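Local coordinates for CCMAN5 (Cellulosimicrobium cellulans, PDB 2XSG), which probably hydrolyses alpha-mannosidic linkages as a calcium-containing glycoside hydrolase of family 92, at residues Thr208-Asp219 with Gln229-Phe240. Sequence-based numbering, arbitrary orientation.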
loop_
_atom_site.group_PDB
_atom_site.type_symbol
_atom_site.label_atom_id
_atom_site.label_comp_id
_atom_site.label_asym_id
_atom_site.label_seq_id
_atom_site.Cartn_x
_atom_site.Cartn_y
_atom_site.Cartn_z
ATOM N N THR A 208 -14.440 27.688 8.521
ATOM C CA THR A 208 -13.769 28.149 9.732
ATOM C C THR A 208 -14.783 28.028 10.866
ATOM O O THR A 208 -15.999 27.920 10.622
ATOM C CB THR A 208 -13.266 29.615 9.621
ATOM O OG1 THR A 208 -14.381 30.505 9.567
ATOM C CG2 THR A 208 -12.388 29.819 8.370
ATOM N N LEU A 209 -14.280 28.012 12.093
ATOM C CA LEU A 209 -15.132 27.971 13.263
ATOM C C LEU A 209 -15.159 29.331 13.969
ATOM O O LEU A 209 -15.923 29.521 14.919
ATOM C CB LEU A 209 -14.684 26.850 14.221
ATOM C CG LEU A 209 -14.666 25.445 13.607
ATOM C CD1 LEU A 209 -14.040 24.453 14.575
ATOM C CD2 LEU A 209 -16.077 24.986 13.208
ATOM N N GLN A 210 -14.326 30.258 13.496
ATOM C CA GLN A 210 -14.290 31.649 13.978
ATOM C C GLN A 210 -14.530 32.593 12.814
ATOM O O GLN A 210 -14.385 32.173 11.653
ATOM C CB GLN A 210 -12.947 31.965 14.662
ATOM C CG GLN A 210 -12.772 31.278 16.009
ATOM C CD GLN A 210 -12.457 29.796 15.870
ATOM O OE1 GLN A 210 -12.859 28.977 16.703
ATOM N NE2 GLN A 210 -11.738 29.444 14.814
ATOM N N PRO A 211 -14.964 33.847 13.094
ATOM C CA PRO A 211 -15.217 34.776 11.993
ATOM C C PRO A 211 -13.924 35.104 11.247
ATOM O O PRO A 211 -12.839 35.193 11.854
ATOM C CB PRO A 211 -15.764 36.031 12.691
ATOM C CG PRO A 211 -16.316 35.544 13.987
ATOM C CD PRO A 211 -15.467 34.370 14.387
ATOM N N ALA A 212 -14.044 35.266 9.935
ATOM C CA ALA A 212 -12.882 35.526 9.095
ATOM C C ALA A 212 -13.299 36.369 7.905
ATOM O O ALA A 212 -14.463 36.349 7.516
ATOM C CB ALA A 212 -12.251 34.200 8.625
ATOM N N THR A 213 -12.361 37.141 7.357
ATOM C CA THR A 213 -12.559 37.764 6.059
ATOM C C THR A 213 -11.678 36.999 5.075
ATOM O O THR A 213 -10.828 36.209 5.478
ATOM C CB THR A 213 -12.214 39.277 6.033
ATOM O OG1 THR A 213 -10.863 39.472 6.471
ATOM C CG2 THR A 213 -13.201 40.097 6.909
ATOM N N VAL A 214 -11.864 37.235 3.789
ATOM C CA VAL A 214 -11.237 36.359 2.804
ATOM C C VAL A 214 -10.949 37.054 1.467
ATOM O O VAL A 214 -11.703 37.926 1.014
ATOM C CB VAL A 214 -12.084 35.051 2.640
ATOM C CG1 VAL A 214 -13.516 35.387 2.299
ATOM C CG2 VAL A 214 -11.454 34.054 1.640
ATOM N N GLN A 215 -9.812 36.693 0.883
ATOM C CA GLN A 215 -9.435 37.103 -0.451
ATOM C C GLN A 215 -9.033 35.864 -1.231
ATOM O O GLN A 215 -8.588 34.866 -0.643
ATOM C CB GLN A 215 -8.270 38.073 -0.392
ATOM C CG GLN A 215 -8.665 39.427 0.177
ATOM C CD GLN A 215 -7.567 40.452 0.033
ATOM O OE1 GLN A 215 -6.438 40.249 0.491
ATOM N NE2 GLN A 215 -7.892 41.571 -0.610
ATOM N N THR A 216 -9.192 35.917 -2.549
ATOM C CA THR A 216 -8.864 34.767 -3.383
ATOM C C THR A 216 -7.854 35.161 -4.425
ATOM O O THR A 216 -7.626 36.347 -4.642
ATOM C CB THR A 216 -10.099 34.210 -4.087
ATOM O OG1 THR A 216 -10.635 35.211 -4.963
ATOM C CG2 THR A 216 -11.156 33.779 -3.056
ATOM N N TRP A 217 -7.249 34.165 -5.054
ATOM C CA TRP A 217 -6.402 34.384 -6.229
ATOM C C TRP A 217 -6.680 33.369 -7.340
ATOM O O TRP A 217 -7.108 32.250 -7.074
ATOM C CB TRP A 217 -4.918 34.374 -5.860
ATOM C CG TRP A 217 -4.338 33.011 -5.640
ATOM C CD1 TRP A 217 -3.984 32.110 -6.599
ATOM C CD2 TRP A 217 -4.026 32.398 -4.383
ATOM N NE1 TRP A 217 -3.478 30.971 -6.021
ATOM C CE2 TRP A 217 -3.489 31.120 -4.663
ATOM C CE3 TRP A 217 -4.134 32.810 -3.046
ATOM C CZ2 TRP A 217 -3.056 30.247 -3.661
ATOM C CZ3 TRP A 217 -3.715 31.932 -2.038
ATOM C CH2 TRP A 217 -3.178 30.669 -2.356
ATOM N N GLY A 218 -6.426 33.782 -8.575
ATOM C CA GLY A 218 -6.461 32.902 -9.726
ATOM C C GLY A 218 -5.120 32.944 -10.438
ATOM O O GLY A 218 -4.085 33.373 -9.855
ATOM N N ASP A 219 -5.134 32.535 -11.703
ATOM C CA ASP A 219 -3.896 32.278 -12.454
ATOM C C ASP A 219 -3.063 33.506 -12.818
ATOM O O ASP A 219 -1.899 33.373 -13.224
ATOM C CB ASP A 219 -4.210 31.461 -13.700
ATOM C CG ASP A 219 -4.641 30.041 -13.365
ATOM O OD1 ASP A 219 -3.770 29.226 -12.970
ATOM O OD2 ASP A 219 -5.852 29.753 -13.493
ATOM N N GLN A 229 -13.193 31.687 -7.912
ATOM C CA GLN A 229 -12.101 31.474 -8.850
ATOM C C GLN A 229 -12.257 30.102 -9.471
ATOM O O GLN A 229 -12.788 29.185 -8.844
ATOM C CB GLN A 229 -10.722 31.557 -8.166
ATOM C CG GLN A 229 -10.404 32.864 -7.428
ATOM C CD GLN A 229 -10.103 34.051 -8.349
ATOM O OE1 GLN A 229 -9.838 33.884 -9.522
ATOM N NE2 GLN A 229 -10.113 35.251 -7.793
ATOM N N ASP A 230 -11.775 29.964 -10.700
ATOM C CA ASP A 230 -11.849 28.712 -11.424
ATOM C C ASP A 230 -10.733 28.688 -12.467
ATOM O O ASP A 230 -10.732 29.484 -13.394
ATOM C CB ASP A 230 -13.217 28.602 -12.100
ATOM C CG ASP A 230 -13.506 27.215 -12.628
ATOM O OD1 ASP A 230 -12.683 26.289 -12.429
ATOM O OD2 ASP A 230 -14.590 27.057 -13.246
ATOM N N GLY A 231 -9.784 27.774 -12.320
ATOM C CA GLY A 231 -8.620 27.759 -13.211
ATOM C C GLY A 231 -7.714 26.598 -12.879
ATOM O O GLY A 231 -8.168 25.463 -12.788
ATOM N N VAL A 232 -6.431 26.892 -12.699
ATOM C CA VAL A 232 -5.423 25.883 -12.374
ATOM C C VAL A 232 -4.793 26.222 -11.027
ATOM O O VAL A 232 -4.957 25.471 -10.050
ATOM C CB VAL A 232 -4.347 25.804 -13.468
ATOM C CG1 VAL A 232 -3.374 24.675 -13.179
ATOM C CG2 VAL A 232 -4.994 25.583 -14.820
ATOM N N ASP A 233 -4.089 27.357 -10.976
ATOM C CA ASP A 233 -3.564 27.899 -9.716
ATOM C C ASP A 233 -4.614 28.840 -9.129
ATOM O O ASP A 233 -4.774 29.987 -9.594
ATOM C CB ASP A 233 -2.251 28.647 -9.978
ATOM C CG ASP A 233 -1.528 29.076 -8.702
ATOM O OD1 ASP A 233 -2.098 28.971 -7.599
ATOM O OD2 ASP A 233 -0.359 29.525 -8.812
ATOM N N THR A 234 -5.350 28.357 -8.128
ATOM C CA THR A 234 -6.276 29.207 -7.383
ATOM C C THR A 234 -6.014 29.024 -5.893
ATOM O O THR A 234 -5.333 28.067 -5.476
ATOM C CB THR A 234 -7.795 28.915 -7.710
ATOM O OG1 THR A 234 -8.166 27.617 -7.233
ATOM C CG2 THR A 234 -8.062 28.981 -9.204
ATOM N N GLY A 235 -6.544 29.948 -5.096
ATOM C CA GLY A 235 -6.461 29.848 -3.654
ATOM C C GLY A 235 -7.283 30.877 -2.921
ATOM O O GLY A 235 -7.887 31.761 -3.537
ATOM N N ALA A 236 -7.298 30.761 -1.597
ATOM C CA ALA A 236 -7.971 31.721 -0.727
ATOM C C ALA A 236 -7.128 31.986 0.517
ATOM O O ALA A 236 -6.383 31.117 0.973
ATOM C CB ALA A 236 -9.360 31.216 -0.343
ATOM N N ILE A 237 -7.223 33.203 1.041
ATOM C CA ILE A 237 -6.518 33.565 2.268
ATOM C C ILE A 237 -7.545 34.030 3.289
ATOM O O ILE A 237 -8.301 34.970 3.036
ATOM C CB ILE A 237 -5.417 34.629 2.018
ATOM C CG1 ILE A 237 -4.454 34.117 0.912
ATOM C CG2 ILE A 237 -4.675 34.952 3.310
ATOM C CD1 ILE A 237 -3.256 35.006 0.617
ATOM N N LEU A 238 -7.602 33.316 4.406
ATOM C CA LEU A 238 -8.520 33.625 5.498
ATOM C C LEU A 238 -7.776 34.442 6.535
ATOM O O LEU A 238 -6.674 34.077 6.922
ATOM C CB LEU A 238 -9.031 32.328 6.146
ATOM C CG LEU A 238 -9.789 31.352 5.231
ATOM C CD1 LEU A 238 -9.685 29.906 5.733
ATOM C CD2 LEU A 238 -11.260 31.777 5.050
ATOM N N THR A 239 -8.380 35.537 6.983
ATOM C CA THR A 239 -7.794 36.399 8.011
ATOM C C THR A 239 -8.772 36.518 9.182
ATOM O O THR A 239 -9.970 36.800 8.987
ATOM C CB THR A 239 -7.412 37.788 7.447
ATOM O OG1 THR A 239 -6.538 37.624 6.320
ATOM C CG2 THR A 239 -6.692 38.635 8.502
ATOM N N PHE A 240 -8.245 36.282 10.382
ATOM C CA PHE A 240 -9.020 36.257 11.619
ATOM C C PHE A 240 -8.732 37.476 12.502
ATOM O O PHE A 240 -7.747 38.187 12.303
ATOM C CB PHE A 240 -8.733 34.958 12.392
ATOM C CG PHE A 240 -8.993 33.724 11.591
ATOM C CD1 PHE A 240 -8.025 33.223 10.712
ATOM C CD2 PHE A 240 -10.229 33.081 11.668
ATOM C CE1 PHE A 240 -8.281 32.078 9.944
ATOM C CE2 PHE A 240 -10.487 31.936 10.906
ATOM C CZ PHE A 240 -9.512 31.435 10.048
#
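Strands 212-217 and 235-240 pair antiparallel in a sheet of the family 92 N-terminal domain, consistent with the beta-sandwich fold of the galactose-mutarotase clan; strand 158-162 continues it beyond 235-240 and strand 223-224 beyond 212-217. Paired backbone bonds link Thr213 with Thr239, Gln215 with Ile237 and Trp217 with Gly235. The indole of Trp217 lies flat across the neighbouring strand: Gly235 CA sits over its six-membered ring, 3.3 Å from the centroid, a CH-pi contact in which Gly235, having no side chain, lets the ring lie close, and Ile237 CG1 meets the ring edge. Trp217 CG stands between its own N and carbonyl carbon (chi1 78°), swinging the ring over the partner strand. Its NE1 donates in the ring plane to Asp233 OD1 at 2.9 Å, arriving from above the carboxylate, whose OD1 also bridges to Arg91. A leucine in place of Trp217 would probably cover less of Gly235 and leave Asp233 OD1 without its indole N-H. On the sheet face of Val214 and Ala236, Leu238 CD1 meets Thr208 CG2 tip to tip, while Ala212 CB packs over the Phe240 ring. Gln229 NE2 gives a nearly straight bond to Thr216 OG1, itself hydrogen-bonded to Ala226 O. Beyond the paired strands, the Asp219 carboxylate takes two backbone N-H groups: Asp233 N reaches OD1 at 2.8 Å, and Val232 N meets the syn lone pair of OD2 at 3.0 Å.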